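Local structure of alpha-1,2-mannosyltransferase (Ktr4), putative (Neosartorya fumigata, 7BOP) at residues A65-A70 with F98-I103; V75-L80 with F104-P109; E91-S96 with F200-Y205; E294-Y299 with P318-G323. The protein belongs to the glycolipid 2-alpha-mannosyltransferase family of GT-A-fold glycosyltransferases and holds guanosine-5'-diphosphate and a manganese ion. One frame throughout, in Å; residues are numbered along the deposited sequence.

In the fold
In this GT-A fold, contacts 1 and 2 lie at successive levels of one beta-alpha-beta unit. Contact 1 is the buried entrance to parallel strands 69-74 and 102-106; contact 2, partly buried, is where those strands give way to loops that receive GDP. Contact 3, buried, ties helix 80-98 of the same unit to the loop 200-205, and touches contact 1 through Asn95 with Tyr100 and Glu91 with Trp102. Contact 4, also buried, stands apart, its centre about 30 Å from that of contact 3. Chemistry follows position: contact 1 mixes a CH-pi contact with hydrogen bonds, polar bonds crowd the ligand loops, backbone oxygens anchor contact 3, and contact 4 joins its helices without a direct hydrogen bond.

Contact 1 of 4, residues A65-A70 with F98-I103; sequences ARTNAA and FNYPWI
The beta-alpha-beta unit of strand 69-74, helix 80-98 and strand 102-106, part of the GT-A fold, has at its entrance a pairing of Arg66 with Tyr100, whose side chains slide past each other in opposite directions. CG of Arg66 lies over one face of the Tyr100 ring, 3.7 Å from its centroid and 14° off the normal, a CH-pi contact. Beyond it the arginine chain turns about CG-CD, placing NE (chi3 -77°), and the guanidinium stands 80° from the ring plane. There its NH1 donates to Phe98 O at 3.1 Å, and Asn99 O lies 3.1 Å above one guanidinium face; NH2 is bonded to Ala58 O. Asn99, the first residue to leave the helix, has positive phi. The tyrosine hydroxyl is gripped twice: Thr67 N donates to Tyr100 OH over 3.0 Å, and Asp206 OD2 is its other partner. The ring edge meets backbone oxygens, with Ala69 O 3.4 Å from CD1 of Tyr100. Further along, as the chains settle into the parallel sheet, the contact turns apolar: CD1 of Ile103 reaches 3.6 Å from CB of Ala70.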
# COMPACT_ATOMS: atom_id res chain seq x y z
N ALA A 65 14.37 -21.68 -3.35
CA ALA A 65 13.72 -21.08 -4.51
C ALA A 65 13.32 -19.60 -4.28
O ALA A 65 12.67 -19.01 -5.15
CB ALA A 65 12.51 -21.91 -4.89
N ARG A 66 13.70 -19.01 -3.15
CA ARG A 66 13.33 -17.63 -2.84
C ARG A 66 14.10 -16.63 -3.69
O ARG A 66 15.32 -16.75 -3.85
CB ARG A 66 13.54 -17.32 -1.36
CG ARG A 66 12.56 -18.03 -0.45
CD ARG A 66 12.76 -17.59 0.99
NE ARG A 66 13.93 -18.24 1.60
CZ ARG A 66 13.96 -19.48 2.07
NH1 ARG A 66 12.89 -20.28 2.01
NH2 ARG A 66 15.09 -19.95 2.61
N THR A 67 13.40 -15.64 -4.22
CA THR A 67 14.06 -14.52 -4.87
C THR A 67 14.44 -13.49 -3.80
O THR A 67 14.24 -13.74 -2.61
CB THR A 67 13.21 -13.94 -6.02
OG1 THR A 67 14.02 -13.04 -6.79
CG2 THR A 67 11.95 -13.21 -5.50
N ASN A 68 15.02 -12.36 -4.20
CA ASN A 68 15.48 -11.35 -3.24
C ASN A 68 14.34 -10.40 -2.82
O ASN A 68 14.20 -9.27 -3.32
CB ASN A 68 16.72 -10.59 -3.73
CG ASN A 68 16.52 -9.92 -5.07
OD1 ASN A 68 15.75 -10.39 -5.91
ND2 ASN A 68 17.25 -8.83 -5.30
N ALA A 69 13.54 -10.90 -1.89
CA ALA A 69 12.33 -10.22 -1.43
C ALA A 69 12.17 -10.42 0.07
O ALA A 69 12.72 -11.37 0.64
CB ALA A 69 11.12 -10.74 -2.18
N ALA A 70 11.43 -9.51 0.71
CA ALA A 70 11.18 -9.58 2.13
C ALA A 70 9.77 -9.10 2.47
O ALA A 70 9.20 -8.26 1.77
CB ALA A 70 12.19 -8.74 2.88
N PHE A 98 6.60 -20.75 2.24
CA PHE A 98 7.63 -20.11 1.43
C PHE A 98 8.80 -19.56 2.23
O PHE A 98 9.92 -19.48 1.72
CB PHE A 98 6.97 -19.06 0.53
CG PHE A 98 6.02 -19.66 -0.46
CD1 PHE A 98 6.50 -20.35 -1.56
CD2 PHE A 98 4.64 -19.58 -0.27
CE1 PHE A 98 5.64 -20.93 -2.47
CE2 PHE A 98 3.78 -20.17 -1.17
CZ PHE A 98 4.27 -20.84 -2.27
N ASN A 99 8.55 -19.18 3.49
CA ASN A 99 9.59 -18.79 4.44
C ASN A 99 10.48 -17.64 3.99
O ASN A 99 11.71 -17.69 4.12
CB ASN A 99 10.43 -20.02 4.83
CG ASN A 99 9.60 -21.09 5.47
OD1 ASN A 99 9.09 -20.90 6.58
ND2 ASN A 99 9.42 -22.20 4.79
N TYR A 100 9.85 -16.59 3.45
CA TYR A 100 10.55 -15.35 3.18
C TYR A 100 10.84 -14.63 4.51
O TYR A 100 10.08 -14.77 5.47
CB TYR A 100 9.74 -14.47 2.21
CG TYR A 100 9.93 -14.83 0.77
CD1 TYR A 100 10.97 -14.26 0.03
CD2 TYR A 100 9.11 -15.76 0.13
CE1 TYR A 100 11.17 -14.59 -1.29
CE2 TYR A 100 9.31 -16.10 -1.20
CZ TYR A 100 10.34 -15.50 -1.91
OH TYR A 100 10.54 -15.81 -3.22
N PRO A 101 11.94 -13.88 4.57
CA PRO A 101 12.29 -13.19 5.82
C PRO A 101 11.38 -12.01 6.14
O PRO A 101 10.79 -11.41 5.23
CB PRO A 101 13.70 -12.69 5.55
CG PRO A 101 13.74 -12.47 4.08
CD PRO A 101 12.86 -13.52 3.47
N TRP A 102 11.27 -11.71 7.44
CA TRP A 102 10.60 -10.51 7.94
C TRP A 102 11.64 -9.47 8.32
O TRP A 102 12.61 -9.78 9.05
CB TRP A 102 9.77 -10.81 9.18
CG TRP A 102 8.55 -11.63 8.99
CD1 TRP A 102 8.49 -13.00 8.92
CD2 TRP A 102 7.20 -11.16 8.90
NE1 TRP A 102 7.19 -13.40 8.78
CE2 TRP A 102 6.38 -12.29 8.77
CE3 TRP A 102 6.62 -9.89 8.90
CZ2 TRP A 102 4.98 -12.19 8.64
CZ3 TRP A 102 5.23 -9.79 8.78
CH2 TRP A 102 4.43 -10.93 8.65
N ILE A 103 11.46 -8.23 7.84
CA ILE A 103 12.29 -7.11 8.24
C ILE A 103 11.40 -6.04 8.87
O ILE A 103 10.52 -5.45 8.21
CB ILE A 103 13.10 -6.53 7.05
CG1 ILE A 103 13.83 -7.65 6.31
CG2 ILE A 103 14.11 -5.50 7.54
CD1 ILE A 103 14.59 -7.21 5.09

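Contact 2 of 4, residues V75-L80 with F104-P109; sequences VRNEEL and FFNDKP. With GDP (guanosine-5'-diphosphate), chain H.
Val75 N donates to Phe105 O (3.0 Å), carrying the parallel pairing of strands 69-74 and 102-106 into the following loops. These strand ends and loops line the GDP pocket. Asn106 turns its amide toward Val75, with CG anti to the backbone N (chi1 -172°). Its OD1 takes GDP N2 at 2.8 Å and also accepts from Lys108 N, closing an Asx turn in which that donor stands above the carbonyl plane. Asp107 OD1 reads the same edge of the guanine, accepting from GDP N1 at 2.9 Å and, over a longer distance, from N2. On the other loop Arg76 lays one guanidinium face against the base, GDP N7 being 3.3 Å above that plane, while its NH2 forms a salt bridge with Glu79 OE2. Glu79 OE1 takes the backbone N of Arg76 and the ribose hydroxyl GDP O2' (2.6 Å), so a single carboxylate positions the arginine and binds the sugar. Asn77 ND2 bonds to Pro109 O, and a water joins Asn77 N to Asn106 ND2. Behind this polar front Val75 and Phe104 lie side by side, packed against Leu83 of helix 80-98 and Phe114 of helix 112-119, with strand 126-130 flanking Phe104.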
# COMPACT_ATOMS: atom_id res chain seq x y z
N VAL A 75 6.64 -0.50 12.35
CA VAL A 75 5.80 -0.86 13.49
C VAL A 75 6.45 -0.42 14.81
O VAL A 75 7.69 -0.31 14.90
CB VAL A 75 5.45 -2.37 13.46
CG1 VAL A 75 6.71 -3.25 13.53
CG2 VAL A 75 4.48 -2.76 14.56
N ARG A 76 5.60 -0.13 15.79
CA ARG A 76 6.02 0.28 17.13
C ARG A 76 6.07 -0.93 18.08
O ARG A 76 5.37 -1.92 17.89
CB ARG A 76 5.07 1.35 17.69
CG ARG A 76 5.17 2.70 16.99
CD ARG A 76 3.99 3.63 17.29
NE ARG A 76 2.85 3.33 16.41
CZ ARG A 76 1.99 4.21 15.90
NH1 ARG A 76 2.10 5.52 16.12
NH2 ARG A 76 0.99 3.77 15.11
N ASN A 77 6.88 -0.81 19.13
CA ASN A 77 6.92 -1.81 20.20
C ASN A 77 5.55 -2.03 20.84
O ASN A 77 5.16 -3.15 21.13
CB ASN A 77 7.93 -1.40 21.27
CG ASN A 77 9.36 -1.52 20.79
OD1 ASN A 77 9.80 -2.61 20.42
ND2 ASN A 77 10.11 -0.41 20.80
N GLU A 78 4.79 -0.95 20.98
CA GLU A 78 3.48 -0.99 21.64
C GLU A 78 2.39 -1.71 20.81
O GLU A 78 1.34 -2.06 21.34
CB GLU A 78 3.02 0.44 21.98
CG GLU A 78 3.87 1.15 23.04
CD GLU A 78 5.27 1.60 22.57
OE1 GLU A 78 5.55 1.65 21.34
OE2 GLU A 78 6.10 1.90 23.45
N GLU A 79 2.66 -1.92 19.51
CA GLU A 79 1.74 -2.64 18.61
C GLU A 79 2.06 -4.13 18.49
O GLU A 79 1.50 -4.82 17.64
CB GLU A 79 1.75 -1.97 17.22
CG GLU A 79 1.29 -0.52 17.26
CD GLU A 79 1.50 0.21 15.95
OE1 GLU A 79 2.61 0.15 15.37
OE2 GLU A 79 0.56 0.89 15.52
N LEU A 80 2.93 -4.64 19.37
CA LEU A 80 3.40 -6.02 19.29
C LEU A 80 2.28 -7.05 19.23
O LEU A 80 2.29 -7.91 18.35
CB LEU A 80 4.33 -6.32 20.48
CG LEU A 80 4.90 -7.74 20.59
CD1 LEU A 80 5.61 -8.15 19.31
CD2 LEU A 80 5.85 -7.80 21.78
N PHE A 104 11.61 -5.81 10.17
CA PHE A 104 10.86 -4.82 10.94
C PHE A 104 11.63 -3.52 11.04
O PHE A 104 12.86 -3.52 11.22
CB PHE A 104 10.54 -5.38 12.32
CG PHE A 104 9.78 -6.67 12.28
CD1 PHE A 104 8.43 -6.68 11.96
CD2 PHE A 104 10.41 -7.89 12.54
CE1 PHE A 104 7.72 -7.86 11.90
CE2 PHE A 104 9.70 -9.08 12.49
CZ PHE A 104 8.35 -9.07 12.17
N PHE A 105 10.91 -2.40 10.89
CA PHE A 105 11.48 -1.06 10.95
C PHE A 105 10.80 -0.24 12.03
O PHE A 105 9.60 -0.38 12.27
CB PHE A 105 11.31 -0.34 9.62
CG PHE A 105 12.08 -0.98 8.50
CD1 PHE A 105 13.39 -0.60 8.25
CD2 PHE A 105 11.50 -1.95 7.70
CE1 PHE A 105 14.11 -1.17 7.21
CE2 PHE A 105 12.22 -2.54 6.66
CZ PHE A 105 13.52 -2.14 6.41
N ASN A 106 11.58 0.62 12.68
CA ASN A 106 11.07 1.48 13.74
C ASN A 106 12.03 2.66 13.90
O ASN A 106 13.24 2.51 13.74
CB ASN A 106 10.92 0.65 15.03
CG ASN A 106 10.21 1.39 16.16
OD1 ASN A 106 9.86 2.56 16.03
ND2 ASN A 106 10.01 0.69 17.27
N ASP A 107 11.48 3.85 14.12
CA ASP A 107 12.29 5.04 14.40
C ASP A 107 13.05 4.90 15.75
O ASP A 107 14.12 5.46 15.91
CB ASP A 107 11.45 6.32 14.38
CG ASP A 107 10.30 6.29 15.38
OD1 ASP A 107 9.48 5.35 15.32
OD2 ASP A 107 10.22 7.21 16.22
N LYS A 108 12.46 4.15 16.68
CA LYS A 108 13.09 3.80 17.95
C LYS A 108 13.58 2.35 17.96
O LYS A 108 13.17 1.56 17.11
CB LYS A 108 12.09 4.04 19.08
CG LYS A 108 11.66 5.50 19.16
CD LYS A 108 10.42 5.68 20.00
CE LYS A 108 9.92 7.12 19.92
NZ LYS A 108 8.60 7.24 20.58
N PRO A 109 14.45 1.99 18.92
CA PRO A 109 14.93 0.60 19.00
C PRO A 109 13.83 -0.39 19.38
O PRO A 109 12.95 -0.05 20.16
CB PRO A 109 15.99 0.66 20.12
CG PRO A 109 16.40 2.08 20.20
CD PRO A 109 15.15 2.85 19.90
PB GDP H . -3.40 3.99 9.58
O1B GDP H . -4.45 4.21 10.64
O2B GDP H . -3.27 2.53 9.11
O3B GDP H . -3.40 4.99 8.45
O3A GDP H . -2.06 4.35 10.42
PA GDP H . -1.23 3.33 11.38
O1A GDP H . -1.20 3.87 12.79
O2A GDP H . -1.71 1.89 11.09
O5' GDP H . 0.22 3.61 10.75
C5' GDP H . 0.59 3.07 9.48
C4' GDP H . 1.79 2.14 9.64
O4' GDP H . 2.91 2.88 10.12
C3' GDP H . 1.59 1.03 10.66
O3' GDP H . 2.36 -0.10 10.23
C2' GDP H . 2.10 1.61 11.96
O2' GDP H . 2.59 0.60 12.85
C1' GDP H . 3.22 2.52 11.47
N9 GDP H . 3.49 3.78 12.21
C8 GDP H . 2.74 4.91 12.27
N7 GDP H . 3.37 5.85 13.01
C5 GDP H . 4.54 5.33 13.43
C6 GDP H . 5.69 5.78 14.24
O6 GDP H . 5.68 6.92 14.72
N1 GDP H . 6.72 4.93 14.43
C2 GDP H . 6.74 3.68 13.89
N2 GDP H . 7.79 2.85 14.11
N3 GDP H . 5.71 3.21 13.14
C4 GDP H . 4.62 3.97 12.88
O HOH W 1 8.27 1.92 19.41

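Contact 3 of 4, residues E91-S96 with F200-Y205; sequences ERTWNS and FCNVDY
Thr93 O and the indole of Trp94 hold the loop 200-205 by its backbone. Val203 N donates to Thr93 O over 3.0 Å, almost straight at 172°, and CA of Asn202 makes a CA-H...O contact with the same oxygen. One residue on, Trp94 NE1 donates to Tyr205 O at 2.9 Å with that oxygen in the ring plane. CG of Trp94 is anti to the backbone N (chi1 -172°), and CD1 lies 3.8 Å from CG1 of Val203. Thr93 packs CB against Cys201 O at 3.2 Å. Two waters bridge the segments: Thr93 OG1, bonded to Asp89 O, and Cys201 O both accept from one, and the other links Arg92, salt-bridged to Asp89, through its NE to Asn202 OD1. In the second shell the helix widens into a pi-type turn, where Glu91 O accepts from both the N and the OG of Ser96, and Asn95 ND2 bonds to Glu91 OE2. The loop has its own ties: Cys201 is disulfide-bonded to Cys355, and Asp204 forms salt bridges with Lys97 and Lys354. The contact fastens helix 80-98, which rests through Trp94 on Leu71 of strand 69-74, to the link between strand 198-199 and helix 207-213.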
# COMPACT_ATOMS: atom_id res chain seq x y z
N GLU A 91 1.60 -16.01 8.06
CA GLU A 91 2.30 -17.29 8.14
C GLU A 91 1.40 -18.48 7.80
O GLU A 91 1.74 -19.30 6.94
CB GLU A 91 2.94 -17.45 9.53
CG GLU A 91 4.15 -16.54 9.73
CD GLU A 91 5.40 -17.04 9.03
OE1 GLU A 91 5.50 -18.26 8.81
OE2 GLU A 91 6.29 -16.22 8.67
N ARG A 92 0.22 -18.56 8.43
CA ARG A 92 -0.70 -19.67 8.19
C ARG A 92 -1.14 -19.73 6.73
O ARG A 92 -1.18 -20.82 6.14
CB ARG A 92 -1.95 -19.55 9.08
CG ARG A 92 -2.88 -20.76 9.01
CD ARG A 92 -4.18 -20.55 9.76
NE ARG A 92 -5.00 -19.48 9.17
CZ ARG A 92 -5.14 -18.23 9.63
NH1 ARG A 92 -4.51 -17.82 10.74
NH2 ARG A 92 -5.91 -17.37 8.96
N THR A 93 -1.48 -18.58 6.16
CA THR A 93 -2.01 -18.57 4.80
C THR A 93 -0.95 -18.68 3.71
O THR A 93 -1.27 -19.14 2.62
CB THR A 93 -2.86 -17.32 4.52
OG1 THR A 93 -2.07 -16.13 4.70
CG2 THR A 93 -4.09 -17.30 5.43
N TRP A 94 0.28 -18.27 4.00
CA TRP A 94 1.31 -18.14 2.96
C TRP A 94 2.74 -18.45 3.42
O TRP A 94 3.36 -19.38 2.90
CB TRP A 94 1.26 -16.74 2.33
CG TRP A 94 2.14 -16.62 1.14
CD1 TRP A 94 1.95 -17.18 -0.07
CD2 TRP A 94 3.39 -15.94 1.07
NE1 TRP A 94 2.99 -16.89 -0.91
CE2 TRP A 94 3.89 -16.12 -0.24
CE3 TRP A 94 4.13 -15.18 1.98
CZ2 TRP A 94 5.10 -15.57 -0.66
CZ3 TRP A 94 5.34 -14.63 1.56
CH2 TRP A 94 5.81 -14.84 0.25
N ASN A 95 3.28 -17.68 4.36
CA ASN A 95 4.73 -17.72 4.58
C ASN A 95 5.26 -18.98 5.30
O ASN A 95 6.48 -19.23 5.24
CB ASN A 95 5.23 -16.47 5.29
CG ASN A 95 6.71 -16.20 5.01
OD1 ASN A 95 7.15 -16.27 3.87
ND2 ASN A 95 7.46 -15.89 6.05
N SER A 96 4.40 -19.77 5.94
CA SER A 96 4.88 -21.04 6.53
C SER A 96 5.37 -22.00 5.44
O SER A 96 6.18 -22.86 5.73
CB SER A 96 3.81 -21.71 7.38
OG SER A 96 2.71 -22.07 6.59
N PHE A 200 -7.23 -13.92 4.99
CA PHE A 200 -8.31 -14.90 5.05
C PHE A 200 -8.13 -16.14 4.18
O PHE A 200 -8.85 -17.11 4.40
CB PHE A 200 -9.63 -14.24 4.65
CG PHE A 200 -10.04 -13.09 5.52
CD1 PHE A 200 -10.36 -13.29 6.86
CD2 PHE A 200 -10.12 -11.79 5.00
CE1 PHE A 200 -10.75 -12.22 7.66
CE2 PHE A 200 -10.52 -10.73 5.79
CZ PHE A 200 -10.84 -10.94 7.13
N CYS A 201 -7.22 -16.12 3.20
CA CYS A 201 -7.16 -17.15 2.15
C CYS A 201 -5.79 -17.76 2.03
O CYS A 201 -4.79 -17.05 2.00
CB CYS A 201 -7.53 -16.58 0.78
SG CYS A 201 -9.06 -15.63 0.78
N ASN A 202 -5.74 -19.08 1.93
CA ASN A 202 -4.50 -19.77 1.59
C ASN A 202 -4.07 -19.35 0.21
O ASN A 202 -4.88 -19.29 -0.71
CB ASN A 202 -4.66 -21.29 1.66
CG ASN A 202 -4.83 -21.78 3.09
OD1 ASN A 202 -4.32 -21.18 4.02
ND2 ASN A 202 -5.55 -22.86 3.26
N VAL A 203 -2.80 -19.02 0.08
CA VAL A 203 -2.19 -18.67 -1.20
C VAL A 203 -1.08 -19.69 -1.43
O VAL A 203 -0.17 -19.82 -0.60
CB VAL A 203 -1.68 -17.23 -1.17
CG1 VAL A 203 -0.93 -16.88 -2.46
CG2 VAL A 203 -2.85 -16.28 -0.98
N ASP A 204 -1.16 -20.41 -2.55
CA ASP A 204 -0.32 -21.59 -2.79
C ASP A 204 0.72 -21.40 -3.89
O ASP A 204 1.19 -22.37 -4.47
CB ASP A 204 -1.23 -22.79 -3.09
CG ASP A 204 -2.03 -23.22 -1.88
OD1 ASP A 204 -1.44 -23.26 -0.79
OD2 ASP A 204 -3.22 -23.50 -2.02
N TYR A 205 1.08 -20.14 -4.17
CA TYR A 205 2.17 -19.82 -5.07
C TYR A 205 3.02 -18.70 -4.48
O TYR A 205 2.55 -17.93 -3.63
CB TYR A 205 1.65 -19.46 -6.47
CG TYR A 205 0.76 -18.23 -6.51
CD1 TYR A 205 -0.60 -18.32 -6.22
CD2 TYR A 205 1.30 -16.98 -6.82
CE1 TYR A 205 -1.43 -17.18 -6.24
CE2 TYR A 205 0.49 -15.84 -6.84
CZ TYR A 205 -0.88 -15.95 -6.54
OH TYR A 205 -1.67 -14.81 -6.57
O HOH W 2 -5.79 -21.10 6.55
O HOH W 3 -2.69 -14.74 2.44

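Contact 4 of 4, residues E294-Y299 with P318-G323; sequences EQYDAY and PVHSIG
Tyr296 OH, whose hydrogen-bond partner is Ser175 O, lies against a second helix, between CD2 of His320 at 3.2 Å and CG1 of Val319 at 3.5 Å. This is helix-helix packing within the GT-A fold: the axes of the short segments 294-299 and 318-323 approach to 10.6 Å and run at 142°, closer to antiparallel than to parallel. No hydrogen bond passes between the two segments, and two tyrosines one turn apart do the joining. Both have CG anti to the backbone N (chi1 -179° in Tyr296), which sends the rings out from their helix. The Tyr296 ring presents its edge to Gly323, where CD2 comes to 3.9 Å from the glycine CA; with no side chain at Gly323 the ring can lie close to the backbone. His320 is held at both ring nitrogens, ND1 by Glu284 OE1 and NE2 by Asn174 O, which restrains its rotation and would favour a proton on each nitrogen. Its edge, at CD2, faces the tyrosine oxygen. Val319 touches both tyrosines, its CG1 also meeting CE2 of Tyr299 at 4.2 Å, while Val319 O lies at the edge of the Tyr299 ring. Helix 234-244 completes the neighbourhood, with Leu234 against Tyr299 and Ile322. Thr238 OG1 is hydrogen-bonded to Tyr299 OH, and CG2 of Ile322 approaches that same hydroxyl to 3.2 Å, the two side chains crossing at about a right angle.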
# COMPACT_ATOMS: atom_id res chain seq x y z
N GLU A 294 14.54 6.92 -11.43
CA GLU A 294 14.68 8.35 -11.67
C GLU A 294 13.35 9.08 -11.52
O GLU A 294 13.27 10.08 -10.84
CB GLU A 294 15.23 8.60 -13.09
CG GLU A 294 15.50 10.07 -13.39
CD GLU A 294 15.92 10.34 -14.83
OE1 GLU A 294 16.33 9.41 -15.55
OE2 GLU A 294 15.81 11.51 -15.26
N GLN A 295 12.33 8.57 -12.19
CA GLN A 295 11.06 9.27 -12.30
C GLN A 295 10.38 9.38 -10.94
O GLN A 295 10.12 10.49 -10.46
CB GLN A 295 10.13 8.59 -13.31
CG GLN A 295 10.59 8.70 -14.76
CD GLN A 295 11.66 7.68 -15.15
OE1 GLN A 295 11.94 6.73 -14.42
NE2 GLN A 295 12.28 7.92 -16.30
N TYR A 296 10.11 8.23 -10.31
CA TYR A 296 9.42 8.25 -9.02
C TYR A 296 10.20 9.02 -7.97
O TYR A 296 9.63 9.82 -7.22
CB TYR A 296 9.08 6.85 -8.49
CG TYR A 296 8.34 6.99 -7.17
CD1 TYR A 296 9.05 7.05 -5.97
CD2 TYR A 296 6.96 7.16 -7.14
CE1 TYR A 296 8.39 7.25 -4.76
CE2 TYR A 296 6.29 7.35 -5.94
CZ TYR A 296 7.02 7.39 -4.76
OH TYR A 296 6.38 7.58 -3.56
N ASP A 297 11.50 8.75 -7.87
CA ASP A 297 12.27 9.38 -6.81
C ASP A 297 12.38 10.90 -7.01
O ASP A 297 12.39 11.63 -6.03
CB ASP A 297 13.65 8.76 -6.66
CG ASP A 297 14.28 9.08 -5.33
OD1 ASP A 297 13.61 8.95 -4.28
OD2 ASP A 297 15.45 9.48 -5.34
N ALA A 298 12.48 11.36 -8.26
CA ALA A 298 12.44 12.80 -8.54
C ALA A 298 11.09 13.40 -8.11
O ALA A 298 11.04 14.50 -7.55
CB ALA A 298 12.70 13.08 -10.01
N TYR A 299 10.01 12.66 -8.37
CA TYR A 299 8.66 13.05 -7.92
C TYR A 299 8.62 13.18 -6.41
O TYR A 299 8.15 14.20 -5.88
CB TYR A 299 7.62 12.05 -8.43
CG TYR A 299 6.20 12.32 -7.98
CD1 TYR A 299 5.57 13.53 -8.26
CD2 TYR A 299 5.46 11.34 -7.29
CE1 TYR A 299 4.26 13.77 -7.86
CE2 TYR A 299 4.15 11.58 -6.88
CZ TYR A 299 3.56 12.79 -7.17
OH TYR A 299 2.25 13.05 -6.78
N PRO A 318 -1.89 7.91 -1.62
CA PRO A 318 -2.08 8.75 -2.81
C PRO A 318 -0.77 9.06 -3.55
O PRO A 318 -0.75 9.06 -4.77
CB PRO A 318 -2.75 10.02 -2.27
CG PRO A 318 -2.58 9.98 -0.80
CD PRO A 318 -2.50 8.54 -0.43
N VAL A 319 0.32 9.29 -2.81
CA VAL A 319 1.62 9.56 -3.43
C VAL A 319 2.15 8.37 -4.25
O VAL A 319 2.57 8.54 -5.40
CB VAL A 319 2.65 10.06 -2.38
CG1 VAL A 319 4.05 10.15 -2.98
CG2 VAL A 319 2.22 11.42 -1.83
N HIS A 320 2.12 7.17 -3.68
CA HIS A 320 2.41 5.94 -4.45
C HIS A 320 1.50 5.79 -5.66
O HIS A 320 1.97 5.48 -6.76
CB HIS A 320 2.29 4.70 -3.57
CG HIS A 320 3.42 4.54 -2.60
ND1 HIS A 320 3.55 3.44 -1.79
CD2 HIS A 320 4.48 5.34 -2.33
CE1 HIS A 320 4.63 3.57 -1.04
NE2 HIS A 320 5.21 4.71 -1.34
N SER A 321 0.20 5.99 -5.44
CA SER A 321 -0.80 5.79 -6.49
C SER A 321 -0.61 6.74 -7.65
O SER A 321 -0.70 6.32 -8.82
CB SER A 321 -2.21 5.93 -5.92
OG SER A 321 -2.41 5.01 -4.86
N ILE A 322 -0.36 8.01 -7.35
CA ILE A 322 -0.08 9.00 -8.40
C ILE A 322 1.24 8.65 -9.11
O ILE A 322 1.31 8.69 -10.34
CB ILE A 322 -0.05 10.43 -7.83
CG1 ILE A 322 -1.47 10.88 -7.44
CG2 ILE A 322 0.53 11.39 -8.84
CD1 ILE A 322 -1.50 12.06 -6.51
N GLY A 323 2.27 8.33 -8.34
CA GLY A 323 3.56 7.95 -8.93
C GLY A 323 3.46 6.77 -9.89
O GLY A 323 4.00 6.81 -11.00